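Local coordinates for protein glucuronoarabinoxylan endo-1,4-beta-xylanase (Clostridium papyrosolvens, PDB 4FMV) that probably cleaves internal beta-1,4 linkages of xylan-type plant cell-wall polysaccharides, as a family 30 glycoside hydrolase whose catalytic portion is this chain, at residues S23-N35 / P68-G80. Sequence-based numbering, arbitrary orientation.
Sequences SAWCGTISDYVMN and PELANAKKASAKG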
loop_
_atom_site.group_PDB
_atom_site.type_symbol
_atom_site.label_atom_id
_atom_site.label_comp_id
_atom_site.label_asym_id
_atom_site.label_seq_id
_atom_site.Cartn_x
_atom_site.Cartn_y
_atom_site.Cartn_z
ATOM N N SER A 23 -10.103 1.171 -5.159
ATOM C CA SER A 23 -11.371 1.478 -5.837
ATOM C C SER A 23 -12.598 0.874 -5.124
ATOM O O SER A 23 -13.705 0.891 -5.667
ATOM C CB SER A 23 -11.327 1.056 -7.314
ATOM O OG SER A 23 -10.914 -0.295 -7.465
ATOM N N ALA A 24 -12.392 0.284 -3.941
ATOM C CA ALA A 24 -13.496 -0.346 -3.191
ATOM C C ALA A 24 -14.671 0.594 -3.001
ATOM O O ALA A 24 -14.489 1.736 -2.603
ATOM C CB ALA A 24 -12.998 -0.816 -1.802
ATOM N N TRP A 25 -15.874 0.112 -3.301
ATOM C CA TRP A 25 -17.111 0.888 -3.151
ATOM C C TRP A 25 -17.123 2.210 -3.933
ATOM O O TRP A 25 -17.907 3.106 -3.633
ATOM C CB TRP A 25 -17.397 1.163 -1.673
ATOM C CG TRP A 25 -17.913 -0.035 -0.916
ATOM C CD1 TRP A 25 -19.075 -0.735 -1.165
ATOM C CD2 TRP A 25 -17.297 -0.671 0.216
ATOM N NE1 TRP A 25 -19.200 -1.764 -0.259
ATOM C CE2 TRP A 25 -18.136 -1.737 0.607
ATOM C CE3 TRP A 25 -16.117 -0.432 0.951
ATOM C CZ2 TRP A 25 -17.832 -2.576 1.702
ATOM C CZ3 TRP A 25 -15.825 -1.267 2.036
ATOM C CH2 TRP A 25 -16.675 -2.328 2.390
ATOM N N CYS A 26 -16.280 2.318 -4.955
ATOM C CA CYS A 26 -16.255 3.508 -5.824
ATOM C C CYS A 26 -17.080 3.338 -7.096
ATOM O O CYS A 26 -17.032 4.188 -8.004
ATOM C CB CYS A 26 -14.814 3.911 -6.154
ATOM S SG CYS A 26 -13.916 4.339 -4.651
ATOM N N GLY A 27 -17.792 2.219 -7.191
ATOM C CA GLY A 27 -18.475 1.879 -8.427
ATOM C C GLY A 27 -17.456 1.824 -9.558
ATOM O O GLY A 27 -16.337 1.308 -9.384
ATOM N N THR A 28 -17.845 2.361 -10.714
ATOM C CA THR A 28 -16.951 2.465 -11.854
ATOM C C THR A 28 -16.319 3.847 -11.861
ATOM O O THR A 28 -17.001 4.851 -12.107
ATOM C CB THR A 28 -17.733 2.233 -13.146
ATOM O OG1 THR A 28 -18.394 0.968 -13.045
ATOM C CG2 THR A 28 -16.811 2.246 -14.392
ATOM N N ILE A 29 -15.008 3.894 -11.603
ATOM C CA ILE A 29 -14.294 5.164 -11.536
ATOM C C ILE A 29 -14.059 5.711 -12.965
ATOM O O ILE A 29 -13.837 4.928 -13.907
ATOM C CB ILE A 29 -12.983 5.006 -10.767
ATOM C CG1 ILE A 29 -13.276 4.537 -9.321
ATOM C CG2 ILE A 29 -12.217 6.289 -10.770
ATOM C CD1 ILE A 29 -12.035 4.452 -8.372
ATOM N N SER A 30 -14.141 7.037 -13.127
ATOM C CA SER A 30 -14.002 7.649 -14.457
ATOM C C SER A 30 -12.579 7.542 -15.012
ATOM O O SER A 30 -11.609 7.399 -14.258
ATOM C CB SER A 30 -14.411 9.118 -14.410
ATOM O OG SER A 30 -13.481 9.876 -13.641
ATOM N N ASP A 31 -12.438 7.621 -16.330
ATOM C CA ASP A 31 -11.104 7.732 -16.897
ATOM C C ASP A 31 -10.402 8.946 -16.308
ATOM O O ASP A 31 -9.213 8.898 -16.036
ATOM C CB ASP A 31 -11.143 7.872 -18.422
ATOM C CG ASP A 31 -11.020 6.537 -19.138
ATOM O OD1 ASP A 31 -10.204 5.685 -18.717
ATOM O OD2 ASP A 31 -11.755 6.344 -20.119
ATOM N N TYR A 32 -11.135 10.043 -16.123
ATOM C CA TYR A 32 -10.524 11.276 -15.626
ATOM C C TYR A 32 -9.771 11.030 -14.305
ATOM O O TYR A 32 -8.602 11.421 -14.121
ATOM C CB TYR A 32 -11.620 12.331 -15.405
ATOM C CG TYR A 32 -11.124 13.720 -15.059
ATOM C CD1 TYR A 32 -9.797 14.090 -15.270
ATOM C CD2 TYR A 32 -11.995 14.675 -14.534
ATOM C CE1 TYR A 32 -9.354 15.372 -14.977
ATOM C CE2 TYR A 32 -11.559 15.948 -14.229
ATOM C CZ TYR A 32 -10.237 16.294 -14.454
ATOM O OH TYR A 32 -9.818 17.569 -14.147
ATOM N N VAL A 33 -10.453 10.406 -13.365
ATOM C CA VAL A 33 -9.858 10.201 -12.045
ATOM C C VAL A 33 -8.694 9.203 -12.083
ATOM O O VAL A 33 -7.647 9.437 -11.472
ATOM C CB VAL A 33 -10.921 9.765 -11.050
ATOM C CG1 VAL A 33 -10.267 9.288 -9.732
ATOM C CG2 VAL A 33 -11.878 10.934 -10.807
ATOM N N MET A 34 -8.870 8.099 -12.811
ATOM C CA MET A 34 -7.798 7.108 -12.996
ATOM C C MET A 34 -6.592 7.692 -13.741
ATOM O O MET A 34 -5.437 7.375 -13.416
ATOM C CB MET A 34 -8.326 5.854 -13.707
ATOM C CG MET A 34 -9.404 5.131 -12.897
ATOM S SD MET A 34 -8.862 4.673 -11.206
ATOM C CE MET A 34 -7.854 3.233 -11.590
ATOM N N ASN A 35 -6.854 8.563 -14.721
ATOM C CA ASN A 35 -5.765 9.231 -15.460
ATOM C C ASN A 35 -4.996 10.192 -14.579
ATOM O O ASN A 35 -3.773 10.313 -14.692
ATOM C CB ASN A 35 -6.283 9.962 -16.717
ATOM C CG ASN A 35 -6.766 9.005 -17.796
ATOM O OD1 ASN A 35 -6.464 7.807 -17.764
ATOM N ND2 ASN A 35 -7.530 9.533 -18.767
ATOM N N PRO A 68 -17.822 -3.616 -12.299
ATOM C CA PRO A 68 -17.278 -2.299 -11.954
ATOM C C PRO A 68 -15.795 -2.370 -11.556
ATOM O O PRO A 68 -15.007 -1.532 -11.972
ATOM C CB PRO A 68 -18.138 -1.864 -10.759
ATOM C CG PRO A 68 -19.464 -2.548 -10.995
ATOM C CD PRO A 68 -19.049 -3.914 -11.533
ATOM N N GLU A 69 -15.415 -3.365 -10.767
ATOM C CA GLU A 69 -14.038 -3.468 -10.329
ATOM C C GLU A 69 -13.144 -3.981 -11.456
ATOM O O GLU A 69 -11.980 -3.613 -11.534
ATOM C CB GLU A 69 -13.925 -4.335 -9.071
ATOM C CG GLU A 69 -14.474 -3.681 -7.785
ATOM C CD GLU A 69 -13.544 -2.631 -7.217
ATOM O OE1 GLU A 69 -13.520 -2.463 -5.972
ATOM O OE2 GLU A 69 -12.847 -1.960 -8.013
ATOM N N LEU A 70 -13.682 -4.825 -12.334
ATOM C CA LEU A 70 -12.959 -5.149 -13.572
ATOM C C LEU A 70 -12.599 -3.873 -14.370
ATOM O O LEU A 70 -11.481 -3.729 -14.859
ATOM C CB LEU A 70 -13.743 -6.136 -14.454
ATOM C CG LEU A 70 -13.166 -6.323 -15.872
ATOM C CD1 LEU A 70 -11.805 -7.001 -15.817
ATOM C CD2 LEU A 70 -14.110 -7.110 -16.785
ATOM N N ALA A 71 -13.547 -2.951 -14.509
ATOM C CA ALA A 71 -13.286 -1.735 -15.262
ATOM C C ALA A 71 -12.190 -0.903 -14.580
ATOM O O ALA A 71 -11.314 -0.336 -15.246
ATOM C CB ALA A 71 -14.585 -0.919 -15.452
ATOM N N ASN A 72 -12.245 -0.827 -13.254
ATOM C CA ASN A 72 -11.233 -0.125 -12.474
ATOM C C ASN A 72 -9.860 -0.753 -12.684
ATOM O O ASN A 72 -8.881 -0.068 -12.957
ATOM C CB ASN A 72 -11.633 -0.123 -10.993
ATOM C CG ASN A 72 -12.915 0.680 -10.745
ATOM O OD1 ASN A 72 -13.210 1.623 -11.484
ATOM N ND2 ASN A 72 -13.683 0.302 -9.720
ATOM N N ALA A 73 -9.819 -2.076 -12.588
ATOM C CA ALA A 73 -8.612 -2.852 -12.822
ATOM C C ALA A 73 -8.028 -2.589 -14.200
ATOM O O ALA A 73 -6.816 -2.407 -14.342
ATOM C CB ALA A 73 -8.917 -4.353 -12.650
ATOM N N LYS A 74 -8.880 -2.559 -15.229
ATOM C CA LYS A 74 -8.377 -2.317 -16.582
ATOM C C LYS A 74 -7.756 -0.929 -16.727
ATOM O O LYS A 74 -6.755 -0.771 -17.426
ATOM C CB LYS A 74 -9.469 -2.526 -17.635
ATOM C CG LYS A 74 -9.890 -3.992 -17.850
ATOM C CD LYS A 74 -10.931 -4.076 -18.972
ATOM C CE LYS A 74 -11.306 -5.505 -19.336
ATOM N NZ LYS A 74 -12.181 -5.557 -20.588
ATOM N N LYS A 75 -8.340 0.081 -16.078
ATOM C CA LYS A 75 -7.772 1.429 -16.163
ATOM C C LYS A 75 -6.410 1.527 -15.462
ATOM O O LYS A 75 -5.468 2.136 -15.988
ATOM C CB LYS A 75 -8.754 2.483 -15.630
ATOM C CG LYS A 75 -9.963 2.690 -16.547
ATOM C CD LYS A 75 -10.949 3.651 -15.945
ATOM C CE LYS A 75 -12.219 3.790 -16.815
ATOM N NZ LYS A 75 -12.983 2.531 -16.896
ATOM N N ALA A 76 -6.309 0.922 -14.285
ATOM C CA ALA A 76 -5.051 0.902 -13.551
ATOM C C ALA A 76 -3.984 0.153 -14.346
ATOM O O ALA A 76 -2.861 0.636 -14.486
ATOM C CB ALA A 76 -5.237 0.286 -12.136
ATOM N N SER A 77 -4.347 -1.004 -14.900
ATOM C CA SER A 77 -3.398 -1.835 -15.631
ATOM C C SER A 77 -2.853 -1.144 -16.866
ATOM O O SER A 77 -1.694 -1.341 -17.225
ATOM C CB SER A 77 -4.048 -3.154 -16.073
ATOM O OG SER A 77 -4.425 -3.930 -14.949
ATOM N N ALA A 78 -3.698 -0.366 -17.541
ATOM C CA ALA A 78 -3.288 0.289 -18.774
ATOM C C ALA A 78 -2.235 1.343 -18.462
ATOM O O ALA A 78 -1.524 1.811 -19.361
ATOM C CB ALA A 78 -4.518 0.932 -19.478
ATOM N N LYS A 79 -2.184 1.757 -17.194
ATOM C CA LYS A 79 -1.211 2.743 -16.704
ATOM C C LYS A 79 0.014 2.080 -16.075
ATOM O O LYS A 79 0.832 2.747 -15.437
ATOM C CB LYS A 79 -1.843 3.723 -15.708
ATOM C CG LYS A 79 -2.869 4.681 -16.318
ATOM C CD LYS A 79 -2.235 5.534 -17.400
ATOM C CE LYS A 79 -3.205 6.577 -17.933
ATOM N NZ LYS A 79 -4.054 6.007 -19.001
ATOM N N GLY A 80 0.080 0.761 -16.164
ATOM C CA GLY A 80 1.211 0.040 -15.614
ATOM C C GLY A 80 1.107 -0.349 -14.140
ATOM O O GLY A 80 2.082 -0.841 -13.564
HETATM O O HOH W 1 -15.962 -2.429 -4.712
HETATM O O HOH W 2 -13.388 2.274 -13.998
#
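The loop 23-30 runs along the helix 68-78, with Thr28 CA only 4.8 Å from Pro68 CA, and then turns into the helix starting at Asp31, whose first turn crosses the other helix at -42° with the axes 10.0 Å apart. Asn72 carries the middle of the contact. Both ends of its amide bond to the loop backbone: ND2 donates to Gly27 O (2.9 Å), almost in line with that carbonyl, while OD1 takes the Ile29 N-H on a lone pair, also at 2.9 Å. The second hydrogen of ND2 goes to Glu69 OE2; OE2 lies in the plane of the amide, whereas ND2 comes to it from above the carboxylate plane, so all three bonds together fix which way round the amide sits. The same OE2 accepts from Ser23 OG at 2.6 Å on its syn lone pair; chi1 of 52° tucks that hydroxyl between the serine's own N and carbonyl carbon. The other oxygen, OE1, receives Arg49 N of the strand 45-49 and, through a water, reaches Trp25 N. In the (beta/alpha)8 barrel of this enzyme, Glu69 thus ties the outer helix to the loop leaving the first barrel strand, 11-22, and to the neighbouring strand. Farther along, Lys75 stretches out until chi4 (65°) bends NZ back to a water that accepts from it and donates to Ile29 O and Asn72 OD1. Lys75 CE lies 3.4 Å from Asp31 OD1, yet NZ stays beyond salt-bridge range. Met34 crosses the lysine chain at about a right angle, Met34 CG against Lys75 CD at 3.7 Å, and its bent end brings CE against Asn72 O and the Ala76 methyl. At the far end, Lys79 NZ makes a weak bond to Asn35 OD1.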